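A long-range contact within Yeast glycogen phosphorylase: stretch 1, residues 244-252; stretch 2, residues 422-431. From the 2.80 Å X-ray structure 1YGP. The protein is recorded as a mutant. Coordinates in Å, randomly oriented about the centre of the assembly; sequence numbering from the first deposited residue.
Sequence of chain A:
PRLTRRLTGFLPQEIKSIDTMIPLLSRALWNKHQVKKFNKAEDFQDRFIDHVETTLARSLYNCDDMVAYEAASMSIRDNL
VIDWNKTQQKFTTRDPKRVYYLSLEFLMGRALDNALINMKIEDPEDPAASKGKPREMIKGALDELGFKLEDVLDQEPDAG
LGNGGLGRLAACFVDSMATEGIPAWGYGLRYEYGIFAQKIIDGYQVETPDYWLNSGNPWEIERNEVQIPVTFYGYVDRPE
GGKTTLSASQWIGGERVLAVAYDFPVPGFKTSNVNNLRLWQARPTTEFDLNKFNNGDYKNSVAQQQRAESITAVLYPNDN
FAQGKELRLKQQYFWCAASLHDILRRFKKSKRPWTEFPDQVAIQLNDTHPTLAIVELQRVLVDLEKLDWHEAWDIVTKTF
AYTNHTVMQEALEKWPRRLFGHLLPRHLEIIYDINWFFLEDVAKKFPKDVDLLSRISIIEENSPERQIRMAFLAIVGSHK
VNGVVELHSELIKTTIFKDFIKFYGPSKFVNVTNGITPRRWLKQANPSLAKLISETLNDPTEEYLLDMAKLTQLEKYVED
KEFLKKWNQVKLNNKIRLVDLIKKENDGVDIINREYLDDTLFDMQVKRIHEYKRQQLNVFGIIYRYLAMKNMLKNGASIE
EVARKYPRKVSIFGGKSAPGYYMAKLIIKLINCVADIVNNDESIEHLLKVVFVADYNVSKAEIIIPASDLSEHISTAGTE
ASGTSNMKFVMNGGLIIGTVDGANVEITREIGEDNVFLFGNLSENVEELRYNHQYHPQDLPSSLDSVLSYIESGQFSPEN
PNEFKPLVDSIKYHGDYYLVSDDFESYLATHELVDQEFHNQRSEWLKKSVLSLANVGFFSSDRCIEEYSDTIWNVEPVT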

# COMPACT_ATOMS: atom_id res chain seq x y z
N THR A 244 16.15 23.91 37.21
CA THR A 244 15.11 23.15 37.87
C THR A 244 13.99 22.77 36.92
O THR A 244 13.25 23.60 36.39
CB THR A 244 14.70 24.06 39.04
OG1 THR A 244 15.97 24.22 39.68
CG2 THR A 244 13.61 23.57 39.99
N THR A 245 13.93 21.45 36.73
CA THR A 245 12.97 20.73 35.94
C THR A 245 11.54 21.27 35.91
O THR A 245 10.89 21.23 34.87
CB THR A 245 13.01 19.31 36.48
OG1 THR A 245 14.36 18.89 36.52
CG2 THR A 245 12.18 18.37 35.65
N LEU A 246 11.05 21.78 37.05
CA LEU A 246 9.68 22.25 37.19
C LEU A 246 9.27 23.28 36.15
O LEU A 246 8.08 23.48 35.93
CB LEU A 246 9.44 22.88 38.56
CG LEU A 246 9.32 22.21 39.95
CD1 LEU A 246 8.34 21.07 39.83
CD2 LEU A 246 10.64 21.66 40.45
N SER A 247 10.23 23.92 35.51
CA SER A 247 9.94 25.04 34.66
C SER A 247 9.76 24.66 33.21
O SER A 247 10.29 23.66 32.75
CB SER A 247 11.06 26.04 34.77
OG SER A 247 10.63 27.26 34.19
N ALA A 248 9.06 25.52 32.47
CA ALA A 248 8.88 25.30 31.05
C ALA A 248 10.27 25.21 30.43
O ALA A 248 11.09 26.12 30.56
CB ALA A 248 8.13 26.44 30.43
N SER A 249 10.54 24.03 29.90
CA SER A 249 11.83 23.71 29.33
C SER A 249 11.69 23.45 27.84
O SER A 249 10.58 23.21 27.37
CB SER A 249 12.36 22.49 30.03
OG SER A 249 12.48 22.68 31.43
N GLN A 250 12.77 23.48 27.07
CA GLN A 250 12.69 23.23 25.65
C GLN A 250 13.40 21.94 25.32
O GLN A 250 14.58 21.72 25.65
CB GLN A 250 13.36 24.36 24.87
N TRP A 251 12.64 21.04 24.70
CA TRP A 251 13.20 19.79 24.21
C TRP A 251 13.59 20.05 22.76
O TRP A 251 12.75 20.33 21.89
CB TRP A 251 12.16 18.68 24.31
CG TRP A 251 12.61 17.28 23.87
CD1 TRP A 251 13.92 16.91 23.63
CD2 TRP A 251 11.75 16.25 23.63
NE1 TRP A 251 13.88 15.66 23.25
CE2 TRP A 251 12.62 15.22 23.24
CE3 TRP A 251 10.37 16.04 23.70
CZ2 TRP A 251 12.12 13.98 22.90
CZ3 TRP A 251 9.87 14.79 23.36
CH2 TRP A 251 10.74 13.77 22.96
N ILE A 252 14.89 20.05 22.52
CA ILE A 252 15.42 20.18 21.18
C ILE A 252 15.78 18.73 20.89
O ILE A 252 16.84 18.24 21.29
CB ILE A 252 16.63 21.10 21.23
CG1 ILE A 252 16.19 22.47 21.68
CG2 ILE A 252 17.30 21.16 19.86
CD1 ILE A 252 17.37 23.40 22.05
N HIS A 422 17.92 8.50 27.42
CA HIS A 422 18.54 8.78 26.14
C HIS A 422 17.54 9.03 25.04
O HIS A 422 17.79 9.77 24.09
CB HIS A 422 19.43 7.60 25.77
CG HIS A 422 19.99 7.61 24.35
ND1 HIS A 422 20.77 8.51 23.76
CD2 HIS A 422 19.69 6.63 23.43
CE1 HIS A 422 20.95 8.13 22.52
NE2 HIS A 422 20.30 7.00 22.34
N LEU A 423 16.47 8.26 25.12
CA LEU A 423 15.45 8.29 24.10
C LEU A 423 14.45 9.39 24.41
O LEU A 423 13.91 10.02 23.50
CB LEU A 423 14.81 6.91 24.08
CG LEU A 423 14.01 6.33 22.93
CD1 LEU A 423 12.56 6.34 23.35
CD2 LEU A 423 14.32 7.05 21.62
N LEU A 424 14.20 9.62 25.70
CA LEU A 424 13.22 10.58 26.13
C LEU A 424 13.77 11.47 27.26
O LEU A 424 13.31 11.33 28.41
CB LEU A 424 11.94 9.76 26.53
CG LEU A 424 11.28 8.85 25.45
CD1 LEU A 424 10.00 8.22 25.96
CD2 LEU A 424 10.89 9.68 24.25
N PRO A 425 14.68 12.44 27.03
CA PRO A 425 15.32 13.23 28.08
C PRO A 425 14.41 14.06 28.97
O PRO A 425 14.49 14.00 30.20
CB PRO A 425 16.35 14.05 27.33
CG PRO A 425 16.03 13.97 25.87
CD PRO A 425 15.43 12.59 25.78
N ARG A 426 13.45 14.80 28.42
CA ARG A 426 12.53 15.61 29.23
C ARG A 426 11.55 14.76 30.01
O ARG A 426 11.19 15.08 31.15
CB ARG A 426 11.77 16.57 28.31
CG ARG A 426 10.77 17.50 28.98
CD ARG A 426 11.52 18.43 29.91
NE ARG A 426 10.70 19.54 30.39
CZ ARG A 426 10.58 19.79 31.68
NH1 ARG A 426 11.19 19.03 32.59
NH2 ARG A 426 9.85 20.82 32.08
N HIS A 427 11.10 13.64 29.45
CA HIS A 427 10.12 12.79 30.12
C HIS A 427 10.81 12.11 31.29
O HIS A 427 10.13 11.83 32.26
CB HIS A 427 9.54 11.73 29.20
CG HIS A 427 8.75 12.30 28.03
ND1 HIS A 427 7.46 12.56 28.00
CD2 HIS A 427 9.27 12.63 26.79
CE1 HIS A 427 7.16 13.02 26.81
NE2 HIS A 427 8.25 13.07 26.09
N LEU A 428 12.13 11.86 31.26
CA LEU A 428 12.83 11.41 32.46
C LEU A 428 12.82 12.50 33.55
O LEU A 428 12.63 12.22 34.73
CB LEU A 428 14.29 11.10 32.20
CG LEU A 428 14.84 9.84 32.85
CD1 LEU A 428 16.32 10.01 32.84
CD2 LEU A 428 14.42 9.63 34.28
N GLU A 429 13.04 13.76 33.18
CA GLU A 429 13.04 14.86 34.12
C GLU A 429 11.70 14.90 34.85
O GLU A 429 11.64 14.89 36.08
CB GLU A 429 13.26 16.16 33.38
CG GLU A 429 14.62 16.40 32.77
CD GLU A 429 14.83 17.82 32.22
OE1 GLU A 429 13.92 18.66 32.24
OE2 GLU A 429 15.95 18.10 31.76
N ILE A 430 10.60 14.88 34.11
CA ILE A 430 9.29 14.94 34.74
C ILE A 430 9.05 13.68 35.58
O ILE A 430 8.48 13.80 36.67
CB ILE A 430 8.23 15.15 33.60
CG1 ILE A 430 8.57 16.42 32.81
CG2 ILE A 430 6.86 15.40 34.19
CD1 ILE A 430 7.67 16.75 31.62
N ILE A 431 9.53 12.48 35.21
CA ILE A 431 9.30 11.31 36.06
C ILE A 431 10.06 11.47 37.37
O ILE A 431 9.52 11.13 38.43
CB ILE A 431 9.72 10.02 35.33
CG1 ILE A 431 8.82 9.88 34.11
CG2 ILE A 431 9.54 8.78 36.22
CD1 ILE A 431 9.09 8.68 33.18

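The second stretch meets the first mainly through the first turn of the helix that starts at Pro425, and the first residues to make contact gather around the indole of Trp251. Leu424, at the N-cap position, points its CA-to-CB bond sideways, yet its side chain ends near the indole, with CD2 4.3 Å from Trp251 CH2. Pro425 packs against the pyrrole portion of the same ring system, its CG lying 3.8 Å from Trp251 NE1.

Arg426 carries the polar part of the contact. Its side chain, bent at chi2 (p, 64°), reaches the type I turn from Thr244 to Ser247, where NH2 donates a hydrogen bond to Thr245 O (3.0 Å) and NH1 adds a weak one to the same oxygen (3.2 Å). Thr245 O lies near the guanidinium plane, whereas Ser249 OG sits over one face and instead donates to Ser247 O (2.7 Å). Within the helix, Arg426 NH1 also forms a salt bridge with Glu429 OE1 (2.8 Å).

His427 returns to Trp251, presenting its edge to the indole face in an offset edge-to-face pair; the planes are nearly perpendicular, at 87°, and His427 NE2 approaches Trp251 CZ3 to 3.6 Å. One turn beyond Arg426's neighbour Pro425, Glu429 CB lies only 3.3 Å from Thr245 CG2, shorter than ordinary carbon-carbon packing and best read with caution at 2.80 Å resolution.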